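Local atomic coordinates of phosphoserine aminotransferase (PDB entry 1W23), a protein that catalyses the reversible, pyridoxal-phosphate-dependent transamination between phosphoserine and 3-phosphohydroxypyruvate in serine biosynthesis. Residues Val36-His50 and Asp233-Tyr245. Numbering follows the deposited sequence.
Sequences VMELSHRSQSYEEVH and DSLYNTPPTFSIY. With PLP (pyridoxal-5'-phosphate), chain R.
A single water joins T241 to V36 and L39: it accepts from T241 OG1 at 2.7 Å and donates to the carbonyl oxygens of V36 and L39. This contact illustrates how a fold-type I aminotransferase builds its active site at the dimer interface: 233-245 reaches across to the phosphate of the cofactor held by the second subunit, and 36-50 packs against it. In 233-245, T238 OG1 donates to PLP O1P over 2.7 Å, the T238 backbone N donates to the same oxygen, and N237 ND2 grips O2P; S77 and Q195 of the second subunit also bind this cofactor. On helix 44-50, Y46 holds CG anti to its backbone N (chi1 178°), which lays its ring against T241, whose CG2 sits over one face, 3.8 Å from the centroid. In one of its two conformers the H50 ring is held at both nitrogens: ND1 is hydrogen-bonded to Y46 OH at 3.0 Å, and NE2 donates to D233 O at 2.9 Å with an N-H...O angle of 164°. A phenylalanine in place of Y46 would probably leave H50 ND1 without its hydroxyl partner and the imidazole less firmly oriented. L235 CD2 covers one face of that imidazole, while L235 CB lies over the guanidinium of R42, which probably binds L-glutamate. At the far end, V36 CG1 meets the edge of F242 and the face of Y245, 4.1 Å from the Y245 ring centroid.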
ATOM      1  N   VAL A  36       3.376  10.912  11.868  1.00 10.66           N
ATOM      2  CA  VAL A  36       2.423   9.782  11.820  1.00 12.94           C
ATOM      3  C   VAL A  36       3.119   8.595  11.146  1.00 12.92           C
ATOM      4  O   VAL A  36       2.787   7.462  11.507  1.00 14.22           O
ATOM      5  CB  VAL A  36       1.063  10.265  11.218  1.00 15.02           C
ATOM      6  CG1 VAL A  36       1.268  10.502   9.779  1.00 16.69           C
ATOM      7  CG2 VAL A  36      -0.022   9.271  11.523  1.00 24.15           C
ATOM      8  N   MET A  37       4.040   8.797  10.187  1.00 12.45           N
ATOM      9  CA  MET A  37       4.820   7.759   9.446  1.00 16.04           C
ATOM     10  C   MET A  37       5.758   6.995  10.329  1.00 12.13           C
ATOM     11  O   MET A  37       6.287   5.975   9.872  1.00 13.89           O
ATOM     12  CB  MET A  37       5.610   8.409   8.271  1.00 18.35           C
ATOM     13  CG  MET A  37       4.853   8.632   7.017  1.00 15.30           C
ATOM     14  SD  MET A  37       6.038   9.352   5.944  1.00 19.40           S
ATOM     15  CE  MET A  37       5.557  11.007   6.127  1.00 13.45           C
ATOM     16  N   GLU A  38       6.059   7.484  11.529  1.00 10.22           N
ATOM     17  CA  GLU A  38       7.061   6.907  12.419  1.00  9.83           C
ATOM     18  C   GLU A  38       6.434   6.218  13.626  1.00 10.05           C
ATOM     19  O   GLU A  38       7.176   5.709  14.490  1.00 10.79           O
ATOM     20  CB  GLU A  38       7.995   8.013  12.908  1.00 10.24           C
ATOM     21  CG  GLU A  38       8.874   8.619  11.812  1.00  9.91           C
ATOM     22  CD  GLU A  38       9.704   9.755  12.367  1.00 10.28           C
ATOM     23  OE1 GLU A  38       9.118  10.761  12.828  1.00 10.63           O
ATOM     24  OE2 GLU A  38      10.967   9.602  12.404  1.00 10.72           O
ATOM     25  N   LEU A  39       5.109   6.242  13.727  1.00 10.31           N
ATOM     26  CA  LEU A  39       4.394   5.659  14.870  1.00 10.74           C
ATOM     27  C   LEU A  39       4.077   4.202  14.662  1.00 10.47           C
ATOM     28  O   LEU A  39       3.885   3.710  13.538  1.00 11.10           O
ATOM     29  CB  LEU A  39       3.038   6.360  15.021  1.00 12.76           C
ATOM     30  CG  LEU A  39       3.037   7.821  15.309  1.00 14.23           C
ATOM     31  CD1 LEU A  39       1.594   8.327  15.282  1.00 19.33           C
ATOM     32  CD2 LEU A  39       3.675   8.152  16.671  1.00 18.28           C
ATOM     33  N   SER A  40       3.946   3.489  15.782  1.00 11.25           N
ATOM     34  CA  SER A  40       3.338   2.187  15.735  1.00 11.27           C
ATOM     35  C   SER A  40       1.873   2.259  15.335  1.00 11.28           C
ATOM     36  O   SER A  40       1.155   3.162  15.779  1.00 11.78           O
ATOM     37  CB  SER A  40       3.385   1.543  17.152  1.00 12.19           C
ATOM     38  OG  SER A  40       2.748   0.281  17.139  1.00 13.20           O
ATOM     39  N   HIS A  41       1.392   1.293  14.567  1.00 11.81           N
ATOM     40  CA  HIS A  41      -0.038   1.186  14.283  1.00 12.43           C
ATOM     41  C   HIS A  41      -0.836   0.739  15.502  1.00 13.63           C
ATOM     42  O   HIS A  41      -2.076   0.769  15.434  1.00 15.94           O
ATOM     43  CB  HIS A  41      -0.256   0.255  13.069  1.00 13.72           C
ATOM     44  CG  HIS A  41       0.301  -1.111  13.199  1.00 14.16           C
ATOM     45  ND1 HIS A  41       1.696  -1.250  13.290  1.00 15.76           N
ATOM     46  CD2 HIS A  41      -0.285  -2.339  13.233  1.00 16.20           C
ATOM     47  CE1 HIS A  41       1.943  -2.528  13.409  1.00 16.43           C
ATOM     48  NE2 HIS A  41       0.743  -3.216  13.346  1.00 16.78           N
ATOM     49  N   ARG A  42      -0.168   0.402  16.598  1.00 14.12           N
ATOM     50  CA  ARG A  42      -0.835   0.098  17.852  1.00 15.83           C
ATOM     51  C   ARG A  42      -0.684   1.214  18.872  1.00 15.83           C
ATOM     52  O   ARG A  42      -1.045   1.036  20.050  1.00 19.94           O
ATOM     53  CB  ARG A  42      -0.233  -1.181  18.421  1.00 20.28           C
ATOM     54  CG  ARG A  42      -0.516  -2.336  17.529  1.00 25.77           C
ATOM     55  CD  ARG A  42      -2.000  -2.612  17.318  1.00 36.94           C
ATOM     56  NE  ARG A  42      -2.005  -3.892  16.581  1.00 36.40           N
ATOM     57  CZ  ARG A  42      -3.128  -4.536  16.322  1.00 44.38           C
ATOM     58  NH1 ARG A  42      -4.268  -4.004  16.759  1.00 43.10           N
ATOM     59  NH2 ARG A  42      -3.002  -5.669  15.638  1.00 61.39           N
ATOM     60  N   SER A  43      -0.147   2.357  18.460  1.00 14.62           N
ATOM     61  CA  SER A  43      -0.148   3.527  19.309  1.00 14.38           C
ATOM     62  C   SER A  43      -1.545   4.142  19.471  1.00 14.77           C
ATOM     63  O   SER A  43      -2.361   4.056  18.567  1.00 14.67           O
ATOM     64  CB  SER A  43       0.801   4.626  18.761  1.00 13.76           C
ATOM     65  OG  SER A  43       0.346   5.179  17.555  1.00 13.43           O
ATOM     66  N   GLN A  44      -1.783   4.766  20.594  1.00 16.26           N
ATOM     67  CA  GLN A  44      -3.044   5.511  20.757  1.00 17.15           C
ATOM     68  C   GLN A  44      -3.203   6.537  19.629  1.00 14.63           C
ATOM     69  O   GLN A  44      -4.319   6.700  19.134  1.00 15.34           O
ATOM     70  CB  GLN A  44      -3.079   6.252  22.106  1.00 19.19           C
ATOM     71  CG  GLN A  44      -4.389   6.951  22.319  1.00 32.46           C
ATOM     72  CD  GLN A  44      -4.715   6.973  23.804  1.00 53.85           C
ATOM     73  OE1 GLN A  44      -4.299   6.098  24.576  1.00 82.84           O
ATOM     74  NE2 GLN A  44      -5.467   8.039  24.092  1.00 85.87           N
ATOM     75  N   SER A  45      -2.133   7.240  19.253  1.00 14.21           N
ATOM     76  CA  SER A  45      -2.294   8.295  18.265  1.00 14.39           C
ATOM     77  C   SER A  45      -2.751   7.728  16.906  1.00 12.13           C
ATOM     78  O   SER A  45      -3.642   8.341  16.288  1.00 14.05           O
ATOM     79  CB  SER A  45      -0.984   9.045  18.101  1.00 16.35           C
ATOM     80  OG  SER A  45      -0.682   9.893  19.242  1.00 17.52           O
ATOM     81  N   TYR A  46      -2.134   6.610  16.501  1.00 12.46           N
ATOM     82  CA  TYR A  46      -2.511   6.016  15.208  1.00 11.39           C
ATOM     83  C   TYR A  46      -3.911   5.389  15.335  1.00 12.19           C
ATOM     84  O   TYR A  46      -4.742   5.507  14.435  1.00 11.56           O
ATOM     85  CB  TYR A  46      -1.434   5.045  14.606  1.00 12.51           C
ATOM     86  CG  TYR A  46      -2.089   4.549  13.329  1.00 11.56           C
ATOM     87  CD1 TYR A  46      -2.109   5.359  12.199  1.00 11.59           C
ATOM     88  CD2 TYR A  46      -2.715   3.282  13.234  1.00 11.64           C
ATOM     89  CE1 TYR A  46      -2.721   4.907  11.016  1.00 11.11           C
ATOM     90  CE2 TYR A  46      -3.325   2.865  12.074  1.00 11.07           C
ATOM     91  CZ  TYR A  46      -3.318   3.688  10.970  1.00 10.88           C
ATOM     92  OH  TYR A  46      -3.931   3.284   9.783  1.00 13.35           O
ATOM     93  N   GLU A  47      -4.208   4.670  16.441  1.00 13.67           N
ATOM     94  CA  GLU A  47      -5.516   4.039  16.588  1.00 14.10           C
ATOM     95  C   GLU A  47      -6.630   5.049  16.487  1.00 14.15           C
ATOM     96  O   GLU A  47      -7.695   4.769  15.925  1.00 14.15           O
ATOM     97  CB  GLU A  47      -5.583   3.234  17.902  1.00 17.28           C
ATOM     98  CG  GLU A  47      -4.731   1.913  17.830  1.00 20.33           C
ATOM     99  CD  GLU A  47      -4.654   1.134  19.127  1.00 27.05           C
ATOM    100  OE1 GLU A  47      -4.211  -0.042  19.069  1.00 30.18           O
ATOM    101  OE2 GLU A  47      -5.035   1.726  20.197  1.00 32.91           O
ATOM    102  N   GLU A  48      -6.425   6.248  17.035  1.00 13.15           N
ATOM    103  CA  GLU A  48      -7.426   7.295  16.917  1.00 14.63           C
ATOM    104  C   GLU A  48      -7.649   7.705  15.445  1.00 12.32           C
ATOM    105  O   GLU A  48      -8.812   7.918  15.051  1.00 13.65           O
ATOM    106  CB  GLU A  48      -7.025   8.568  17.706  1.00 17.12           C
ATOM    107  CG  GLU A  48      -7.061   8.476  19.182  1.00 32.60           C
ATOM    108  CD  GLU A  48      -6.519   9.746  19.877  1.00 50.02           C
ATOM    109  OE1 GLU A  48      -6.075  10.715  19.210  1.00 41.80           O
ATOM    110  OE2 GLU A  48      -6.554   9.712  21.156  1.00 57.53           O
ATOM    111  N   VAL A  49      -6.592   7.831  14.658  1.00 12.07           N
ATOM    112  CA  VAL A  49      -6.732   8.162  13.245  1.00 11.02           C
ATOM    113  C   VAL A  49      -7.490   7.061  12.480  1.00 10.54           C
ATOM    114  O   VAL A  49      -8.397   7.354  11.695  1.00 10.65           O
ATOM    115  CB  VAL A  49      -5.330   8.348  12.635  1.00 10.95           C
ATOM    116  CG1 VAL A  49      -5.418   8.435  11.105  1.00 12.25           C
ATOM    117  CG2 VAL A  49      -4.620   9.565  13.200  1.00 13.34           C
ATOM    118  N   HIS A  50      -7.127   5.806  12.720  1.00 10.41           N
ATOM    119  CA  HIS A  50      -7.725   4.656  12.062  1.00 11.02           C
ATOM    120  C   HIS A  50      -9.214   4.654  12.324  1.00 11.84           C
ATOM    121  O   HIS A  50     -10.054   4.477  11.433  1.00 13.56           O
ATOM    122  CB  HIS A  50      -6.979   3.400  12.496  0.60 11.29           C
ATOM    123  CG  HIS A  50      -7.103   2.094  11.767  0.60 10.66           C
ATOM    124  ND1 HIS A  50      -6.371   1.734  10.657  0.60  9.43           N
ATOM    125  CD2 HIS A  50      -7.883   1.013  12.059  0.60 10.53           C
ATOM    126  CE1 HIS A  50      -6.697   0.507  10.279  0.60 10.43           C
ATOM    127  NE2 HIS A  50      -7.620   0.037  11.117  0.60 10.03           N
ATOM    128  N   ASP A 233      -9.837  -5.893  12.341  1.00 11.22           N
ATOM    129  CA  ASP A 233     -10.096  -4.476  12.098  1.00 10.71           C
ATOM    130  C   ASP A 233      -9.036  -3.830  11.197  1.00 10.21           C
ATOM    131  O   ASP A 233      -8.593  -2.709  11.451  1.00 10.58           O
ATOM    132  CB  ASP A 233     -10.233  -3.707  13.395  1.00 11.82           C
ATOM    133  CG  ASP A 233     -10.761  -2.297  13.250  1.00 12.24           C
ATOM    134  OD1 ASP A 233     -11.470  -1.999  12.260  1.00 13.40           O
ATOM    135  OD2 ASP A 233     -10.470  -1.489  14.136  1.00 16.10           O
ATOM    136  N   SER A 234      -8.645  -4.556  10.140  1.00 10.21           N
ATOM    137  CA  SER A 234      -7.689  -4.069   9.173  1.00 10.20           C
ATOM    138  C   SER A 234      -6.296  -3.800   9.794  1.00 10.62           C
ATOM    139  O   SER A 234      -5.544  -2.995   9.241  1.00 11.84           O
ATOM    140  CB  SER A 234      -8.207  -2.821   8.407  1.00 10.51           C
ATOM    141  OG  SER A 234      -9.457  -3.096   7.807  1.00 10.93           O
ATOM    142  N   LEU A 235      -5.964  -4.494  10.841  1.00 10.62           N
ATOM    143  CA  LEU A 235      -4.667  -4.426  11.492  1.00 10.78           C
ATOM    144  C   LEU A 235      -4.009  -5.788  11.612  1.00 10.95           C
ATOM    145  O   LEU A 235      -3.199  -6.041  12.497  1.00 13.18           O
ATOM    146  CB  LEU A 235      -4.811  -3.763  12.889  1.00 11.76           C
ATOM    147  CG  LEU A 235      -5.365  -2.320  12.796  1.00 13.04           C
ATOM    148  CD1 LEU A 235      -5.888  -1.913  14.184  1.00 18.22           C
ATOM    149  CD2 LEU A 235      -4.375  -1.326  12.251  1.00 16.14           C
ATOM    150  N   TYR A 236      -4.352  -6.711  10.708  1.00 11.13           N
ATOM    151  CA  TYR A 236      -3.751  -8.032  10.720  1.00 11.32           C
ATOM    152  C   TYR A 236      -2.236  -7.930  10.540  1.00 10.90           C
ATOM    153  O   TYR A 236      -1.453  -8.557  11.252  1.00 13.01           O
ATOM    154  CB  TYR A 236      -4.368  -8.928   9.625  1.00 12.44           C
ATOM    155  CG  TYR A 236      -3.603 -10.240   9.583  1.00 12.73           C
ATOM    156  CD1 TYR A 236      -3.810 -11.230  10.586  1.00 16.15           C
ATOM    157  CD2 TYR A 236      -2.689 -10.518   8.599  1.00 13.13           C
ATOM    158  CE1 TYR A 236      -3.101 -12.412  10.518  1.00 17.61           C
ATOM    159  CE2 TYR A 236      -1.945 -11.710   8.559  1.00 13.38           C
ATOM    160  CZ  TYR A 236      -2.159 -12.650   9.524  1.00 14.90           C
ATOM    161  OH  TYR A 236      -1.489 -13.846   9.553  1.00 18.36           O
ATOM    162  N   ASN A 237      -1.823  -7.169   9.547  1.00  9.44           N
ATOM    163  CA  ASN A 237      -0.421  -6.830   9.341  1.00  9.31           C
ATOM    164  C   ASN A 237      -0.304  -5.314   9.342  1.00  9.22           C
ATOM    165  O   ASN A 237      -1.256  -4.581   9.639  1.00 10.31           O
ATOM    166  CB  ASN A 237       0.201  -7.488   8.097  1.00  9.83           C
ATOM    167  CG  ASN A 237      -0.268  -6.907   6.782  1.00  9.46           C
ATOM    168  OD1 ASN A 237      -1.412  -6.477   6.668  1.00 11.18           O
ATOM    169  ND2 ASN A 237       0.614  -6.922   5.784  1.00 10.48           N
ATOM    170  N   THR A 238       0.875  -4.799   9.007  1.00  8.85           N
ATOM    171  CA  THR A 238       1.100  -3.356   9.158  1.00  9.24           C
ATOM    172  C   THR A 238       0.302  -2.606   8.126  1.00  8.92           C
ATOM    173  O   THR A 238       0.506  -2.821   6.928  1.00  9.80           O
ATOM    174  CB  THR A 238       2.581  -3.032   9.023  1.00  9.27           C
ATOM    175  OG1 THR A 238       3.372  -3.874   9.865  1.00  9.89           O
ATOM    176  CG2 THR A 238       2.811  -1.581   9.437  1.00 10.81           C
ATOM    177  N   PRO A 239      -0.589  -1.688   8.503  1.00  9.46           N
ATOM    178  CA  PRO A 239      -1.395  -0.957   7.500  1.00  9.57           C
ATOM    179  C   PRO A 239      -0.578   0.153   6.848  1.00  9.08           C
ATOM    180  O   PRO A 239       0.471   0.532   7.364  1.00  9.60           O
ATOM    181  CB  PRO A 239      -2.533  -0.405   8.320  1.00 10.84           C
ATOM    182  CG  PRO A 239      -1.951  -0.223   9.698  1.00 12.76           C
ATOM    183  CD  PRO A 239      -0.956  -1.324   9.879  1.00 10.05           C
ATOM    184  N   PRO A 240      -1.097   0.698   5.767  1.00  9.30           N
ATOM    185  CA  PRO A 240      -0.510   1.882   5.101  1.00  9.29           C
ATOM    186  C   PRO A 240      -0.909   3.130   5.915  1.00  8.82           C
ATOM    187  O   PRO A 240      -1.890   3.811   5.615  1.00  9.21           O
ATOM    188  CB  PRO A 240      -1.105   1.820   3.704  1.00  9.63           C
ATOM    189  CG  PRO A 240      -2.464   1.208   3.916  1.00  9.82           C
ATOM    190  CD  PRO A 240      -2.250   0.181   4.999  1.00 10.24           C
ATOM    191  N   THR A 241      -0.157   3.395   6.978  1.00  9.32           N
ATOM    192  CA  THR A 241      -0.613   4.344   7.998  1.00  9.43           C
ATOM    193  C   THR A 241      -0.710   5.771   7.455  1.00  8.85           C
ATOM    194  O   THR A 241      -1.674   6.464   7.762  1.00  9.58           O
ATOM    195  CB  THR A 241       0.309   4.320   9.234  1.00  9.26           C
ATOM    196  OG1 THR A 241       1.658   4.516   8.800  1.00 10.42           O
ATOM    197  CG2 THR A 241       0.204   3.034  10.019  1.00 10.80           C
ATOM    198  N   PHE A 242       0.255   6.190   6.653  1.00  9.13           N
ATOM    199  CA  PHE A 242       0.201   7.570   6.124  1.00  8.84           C
ATOM    200  C   PHE A 242      -0.960   7.707   5.137  1.00  8.60           C
ATOM    201  O   PHE A 242      -1.670   8.742   5.145  1.00  9.14           O
ATOM    202  CB  PHE A 242       1.516   8.016   5.511  1.00  9.32           C
ATOM    203  CG  PHE A 242       1.520   9.518   5.216  1.00  9.69           C
ATOM    204  CD1 PHE A 242       1.578  10.427   6.258  1.00 11.29           C
ATOM    205  CD2 PHE A 242       1.468   9.995   3.938  1.00 11.49           C
ATOM    206  CE1 PHE A 242       1.564  11.774   6.003  1.00 12.25           C
ATOM    207  CE2 PHE A 242       1.454  11.366   3.683  1.00 12.93           C
ATOM    208  CZ  PHE A 242       1.531  12.276   4.732  1.00 12.39           C
ATOM    209  N   SER A 243      -1.207   6.712   4.316  1.00  8.35           N
ATOM    210  CA  SER A 243      -2.358   6.777   3.386  1.00  8.76           C
ATOM    211  C   SER A 243      -3.670   6.844   4.157  1.00  8.63           C
ATOM    212  O   SER A 243      -4.580   7.610   3.738  1.00  9.16           O
ATOM    213  CB  SER A 243      -2.353   5.610   2.415  1.00 10.04           C
ATOM    214  OG  SER A 243      -1.241   5.649   1.566  1.00 12.55           O
ATOM    215  N   ILE A 244      -3.825   6.079   5.219  1.00  8.70           N
ATOM    216  CA  ILE A 244      -5.064   6.122   6.007  1.00  8.77           C
ATOM    217  C   ILE A 244      -5.195   7.445   6.733  1.00  8.82           C
ATOM    218  O   ILE A 244      -6.311   8.018   6.825  1.00  9.08           O
ATOM    219  CB  ILE A 244      -5.139   4.887   6.941  1.00  9.00           C
ATOM    220  CG1 ILE A 244      -5.316   3.613   6.106  1.00  8.72           C
ATOM    221  CG2 ILE A 244      -6.239   5.051   7.971  1.00  9.47           C
ATOM    222  CD1 ILE A 244      -4.971   2.314   6.814  1.00 10.19           C
ATOM    223  N   TYR A 245      -4.101   8.000   7.238  1.00  8.72           N
ATOM    224  CA  TYR A 245      -4.122   9.338   7.844  1.00  9.06           C
ATOM    225  C   TYR A 245      -4.541  10.364   6.814  1.00  8.42           C
ATOM    226  O   TYR A 245      -5.394  11.245   7.109  1.00  8.98           O
ATOM    227  CB  TYR A 245      -2.689   9.611   8.383  1.00  9.62           C
ATOM    228  CG  TYR A 245      -2.424  11.068   8.604  1.00  9.11           C
ATOM    229  CD1 TYR A 245      -2.824  11.735   9.759  1.00  9.79           C
ATOM    230  CD2 TYR A 245      -1.761  11.834   7.646  1.00  9.96           C
ATOM    231  CE1 TYR A 245      -2.563  13.083   9.935  1.00  9.84           C
ATOM    232  CE2 TYR A 245      -1.535  13.167   7.809  1.00 10.84           C
ATOM    233  CZ  TYR A 245      -1.944  13.795   8.982  1.00 10.24           C
ATOM    234  OH  TYR A 245      -1.704  15.146   9.090  1.00 12.62           O
TER
HETATM  235  N1  PLP R1368       8.770 -10.349   8.492  1.00  9.30           N
HETATM  236  C2  PLP R1368       9.584  -9.719   9.412  1.00  9.64           C
HETATM  237  C2A PLP R1368      10.965 -10.292   9.584  1.00 11.39           C
HETATM  238  C3  PLP R1368       9.094  -8.619  10.122  1.00 10.46           C
HETATM  239  O3  PLP R1368       9.885  -8.021  10.973  1.00 13.04           O
HETATM  240  C4  PLP R1368       7.808  -8.143   9.815  1.00 12.66           C
HETATM  241  C4A PLP R1368       7.256  -6.865  10.502  1.00 22.20           C
HETATM  242  C5  PLP R1368       7.000  -8.833   8.918  1.00 10.37           C
HETATM  243  C6  PLP R1368       7.496  -9.931   8.251  1.00  9.57           C
HETATM  244  C5A PLP R1368       5.491  -8.511   8.625  1.00 12.14           C
HETATM  245  O4P PLP R1368       5.528  -7.284   7.737  1.00 10.09           O
HETATM  246  P   PLP R1368       4.102  -6.656   7.282  1.00  9.08           P
HETATM  247  O1P PLP R1368       3.420  -6.186   8.537  1.00  9.75           O
HETATM  248  O2P PLP R1368       3.338  -7.757   6.613  1.00  9.58           O
HETATM  249  O3P PLP R1368       4.532  -5.568   6.355  1.00 10.01           O
HETATM  250  O   HOH W   1       3.155   4.799  11.041  1.00 13.78           O
HETATM  251  O   HOH W   2      -0.080  -6.036  13.199  1.00 36.49           O